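Local coordinates for protein OBody AM3L15 (Pyrobaculum aerophilum, PDB 4GN5) that binds hen egg-white lysozyme, probably inhibiting it, as an engineered binding protein built on an OB-fold scaffold, at residues R35-V39 / P51-R56. Where two conformers were deposited one is given. Residues are numbered along the deposited sequence.
Sequences RVKIV and PVYLER
Two neighbouring antiparallel strands of an OB-fold beta-barrel, 36-42 and 50-55, pair here as a hairpin, and the central strand 36-42 has strand 26-32 along its other edge. Residues 36-39 and 51-55 are extended, their axes 4.7 Å apart at closest approach and 157° between N-to-C directions. Lys37-Leu54 and Val39-Val52 are hydrogen-bonded pairs: Lys37 N to Leu54 O is 3.0 Å and Leu54 N to Lys37 O 2.9 Å, while Val39 N to Val52 O is 3.0 Å and Val52 N to Val39 O 2.7 Å. Ile38-Tyr53, between them, and Val36-Glu55, next to Lys37-Leu54, are the non-hydrogen-bonded pairs, and Arg56 N to Arg35 O (2.8 Å) extends the ladder beyond Val36.

The two faces do different work. On one, Val39 (chi1 p) sets CG1 3.7 Å from Val52 CB and 4.2 Å from Leu54 CD1, an apolar patch facing the interior, where Leu54 also meets helix 61-67. On the other, Ile38 (chi1 m) lays CG1 over a face of the Tyr53 ring, 4.0 Å from its centroid, a CH-pi contact, and CD1 comes within 3.6 Å of Tyr53 CE2. The bound lysozyme chain packs on Val36, Ile38 and Tyr53, and its own charged side chains form salt bridges with Arg35 and Glu55. Such a hairpin, one face on the core and the other open to a partner, is typical of the OB-fold, whose natural members bind ligands on this kind of barrel face.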
ATOM      1  N   ARG A  35       5.470   0.347   4.703  1.00 18.98           N
ATOM      2  CA  ARG A  35       4.707   0.137   5.928  1.00 17.83           C
ATOM      3  C   ARG A  35       3.433  -0.683   5.746  1.00 18.43           C
ATOM      4  O   ARG A  35       2.960  -1.363   6.680  1.00 21.47           O
ATOM      5  CB  ARG A  35       4.402   1.487   6.588  1.00 17.79           C
ATOM      6  CG  ARG A  35       5.569   2.036   7.464  1.00 16.52           C
ATOM      7  CD  ARG A  35       5.433   3.547   7.700  1.00 20.02           C
ATOM      8  NE  ARG A  35       5.600   4.297   6.418  1.00 21.22           N
ATOM      9  CZ  ARG A  35       5.175   5.545   6.215  1.00 22.91           C
ATOM     10  NH1 ARG A  35       4.528   6.194   7.172  1.00 24.79           N
ATOM     11  NH2 ARG A  35       5.385   6.162   5.034  1.00 15.76           N
ATOM     12  N   VAL A  36       2.897  -0.645   4.536  1.00 18.82           N
ATOM     13  CA  VAL A  36       1.836  -1.555   4.084  1.00 17.32           C
ATOM     14  C   VAL A  36       2.353  -2.481   3.012  1.00 19.27           C
ATOM     15  O   VAL A  36       3.012  -2.049   2.065  1.00 18.71           O
ATOM     16  CB  VAL A  36       0.673  -0.704   3.443  1.00 22.18           C
ATOM     17  CG1 VAL A  36      -0.547  -1.607   2.919  1.00 24.99           C
ATOM     18  CG2 VAL A  36       0.215   0.332   4.450  1.00 23.21           C
ATOM     19  N   LYS A  37       2.055  -3.750   3.145  1.00 19.34           N
ATOM     20  CA  LYS A  37       2.294  -4.732   2.120  1.00 17.79           C
ATOM     21  C   LYS A  37       1.010  -5.552   1.985  1.00 18.12           C
ATOM     22  O   LYS A  37       0.422  -5.869   2.962  1.00 20.97           O
ATOM     23  CB  LYS A  37       3.476  -5.585   2.549  1.00 21.77           C
ATOM     24  CG  LYS A  37       4.664  -4.783   3.040  1.00 24.15           C
ATOM     25  CD  LYS A  37       5.919  -5.591   3.062  1.00 23.22           C
ATOM     26  CE  LYS A  37       7.146  -4.730   3.354  1.00 33.02           C
ATOM     27  NZ  LYS A  37       8.454  -5.195   2.844  1.00 33.04           N
ATOM     28  N   ILE A  38       0.582  -5.861   0.777  1.00 20.12           N
ATOM     29  CA  ILE A  38      -0.695  -6.536   0.549  1.00 13.83           C
ATOM     30  C   ILE A  38      -0.444  -7.745  -0.339  1.00 19.68           C
ATOM     31  O   ILE A  38       0.221  -7.640  -1.359  1.00 19.21           O
ATOM     32  CB  ILE A  38      -1.721  -5.585  -0.108  1.00 15.41           C
ATOM     33  CG1 ILE A  38      -1.906  -4.313   0.749  1.00 13.23           C
ATOM     34  CG2 ILE A  38      -3.058  -6.292  -0.320  1.00 17.19           C
ATOM     35  CD1 ILE A  38      -2.523  -3.057  -0.053  1.00 12.44           C
ATOM     36  N   VAL A  39      -0.940  -8.904   0.078  1.00 19.59           N
ATOM     37  CA  VAL A  39      -0.944 -10.082  -0.753  1.00 18.17           C
ATOM     38  C   VAL A  39      -2.431 -10.426  -0.994  1.00 17.28           C
ATOM     39  O   VAL A  39      -3.249 -10.482  -0.033  1.00 17.34           O
ATOM     40  CB  VAL A  39      -0.117 -11.260  -0.127  1.00 24.38           C
ATOM     41  CG1 VAL A  39      -0.365 -11.360   1.320  1.00 21.09           C
ATOM     42  CG2 VAL A  39      -0.461 -12.652  -0.795  1.00 21.28           C
ATOM     43  N   PRO A  51      -7.812  -9.385  -0.288  1.00 15.29           N
ATOM     44  CA  PRO A  51      -6.540  -8.764   0.082  1.00 13.32           C
ATOM     45  C   PRO A  51      -6.178  -8.981   1.535  1.00 19.23           C
ATOM     46  O   PRO A  51      -7.019  -8.790   2.436  1.00 19.12           O
ATOM     47  CB  PRO A  51      -6.777  -7.293  -0.209  1.00 12.28           C
ATOM     48  CG  PRO A  51      -8.332  -7.082   0.116  1.00 15.02           C
ATOM     49  CD  PRO A  51      -8.915  -8.410  -0.437  1.00 14.60           C
ATOM     50  N   VAL A  52      -4.939  -9.387   1.759  1.00 17.29           N
ATOM     51  CA  VAL A  52      -4.442  -9.701   3.085  1.00 17.41           C
ATOM     52  C   VAL A  52      -3.486  -8.542   3.364  1.00 18.68           C
ATOM     53  O   VAL A  52      -2.449  -8.421   2.683  1.00 17.58           O
ATOM     54  CB  VAL A  52      -3.656 -11.025   3.048  1.00 24.47           C
ATOM     55  CG1 VAL A  52      -2.891 -11.323   4.360  1.00 24.98           C
ATOM     56  CG2 VAL A  52      -4.541 -12.214   2.659  1.00 24.68           C
ATOM     57  N   TYR A  53      -3.841  -7.686   4.325  1.00 13.72           N
ATOM     58  CA  TYR A  53      -3.023  -6.515   4.678  1.00 17.98           C
ATOM     59  C   TYR A  53      -2.027  -6.766   5.807  1.00 20.56           C
ATOM     60  O   TYR A  53      -2.422  -7.171   6.880  1.00 22.36           O
ATOM     61  CB  TYR A  53      -3.916  -5.340   5.123  1.00 17.52           C
ATOM     62  CG  TYR A  53      -4.577  -4.581   3.970  1.00 19.43           C
ATOM     63  CD1 TYR A  53      -5.625  -5.148   3.226  1.00 17.65           C
ATOM     64  CD2 TYR A  53      -4.191  -3.246   3.683  1.00 24.12           C
ATOM     65  CE1 TYR A  53      -6.249  -4.399   2.160  1.00 11.99           C
ATOM     66  CE2 TYR A  53      -4.830  -2.509   2.638  1.00 20.08           C
ATOM     67  CZ  TYR A  53      -5.848  -3.103   1.913  1.00 15.27           C
ATOM     68  OH  TYR A  53      -6.425  -2.372   0.900  1.00 18.35           O
ATOM     69  N   LEU A  54      -0.762  -6.511   5.564  1.00 18.54           N
ATOM     70  CA  LEU A  54       0.252  -6.441   6.611  1.00 22.92           C
ATOM     71  C   LEU A  54       0.581  -4.943   6.839  1.00 18.33           C
ATOM     72  O   LEU A  54       1.095  -4.312   5.933  1.00 15.88           O
ATOM     73  CB  LEU A  54       1.510  -7.176   6.116  1.00 16.64           C
ATOM     74  CG  LEU A  54       1.302  -8.677   6.010  1.00 23.50           C
ATOM     75  CD1 LEU A  54       0.574  -9.170   4.739  1.00 20.09           C
ATOM     76  CD2 LEU A  54       2.613  -9.314   6.168  1.00 25.87           C
ATOM     77  N   GLU A  55       0.396  -4.446   8.043  0.71 19.42           N
ATOM     78  CA  GLU A  55       0.576  -3.016   8.290  0.71 21.56           C
ATOM     79  C   GLU A  55       1.455  -2.865   9.481  0.71 24.46           C
ATOM     80  O   GLU A  55       1.151  -3.427  10.541  0.71 22.67           O
ATOM     81  CB  GLU A  55      -0.771  -2.364   8.594  0.71 20.78           C
ATOM     82  CG  GLU A  55      -1.570  -2.159   7.386  0.71 23.77           C
ATOM     83  CD  GLU A  55      -2.725  -1.234   7.644  0.71 26.20           C
ATOM     84  OE1 GLU A  55      -3.814  -1.700   7.932  0.71 28.20           O
ATOM     85  OE2 GLU A  55      -2.558  -0.018   7.565  0.71 38.66           O
ATOM     86  N   ARG A  56       2.560  -2.145   9.297  1.00 25.74           N
ATOM     87  CA  ARG A  56       3.555  -1.961  10.348  1.00 24.44           C
ATOM     88  C   ARG A  56       2.797  -1.256  11.471  1.00 28.47           C
ATOM     89  O   ARG A  56       1.968  -0.395  11.202  1.00 30.30           O
ATOM     90  CB  ARG A  56       4.694  -1.081   9.862  1.00 27.54           C
ATOM     91  CG  ARG A  56       5.716  -1.802   9.090  1.00 26.39           C
ATOM     92  CD  ARG A  56       6.465  -2.828   9.970  1.00 32.07           C
ATOM     93  NE  ARG A  56       7.395  -3.527   9.103  1.00 31.84           N
ATOM     94  CZ  ARG A  56       8.172  -4.539   9.476  1.00 36.49           C
ATOM     95  NH1 ARG A  56       8.149  -4.997  10.732  1.00 34.82           N
ATOM     96  NH2 ARG A  56       8.963  -5.093   8.570  1.00 32.63           N
TER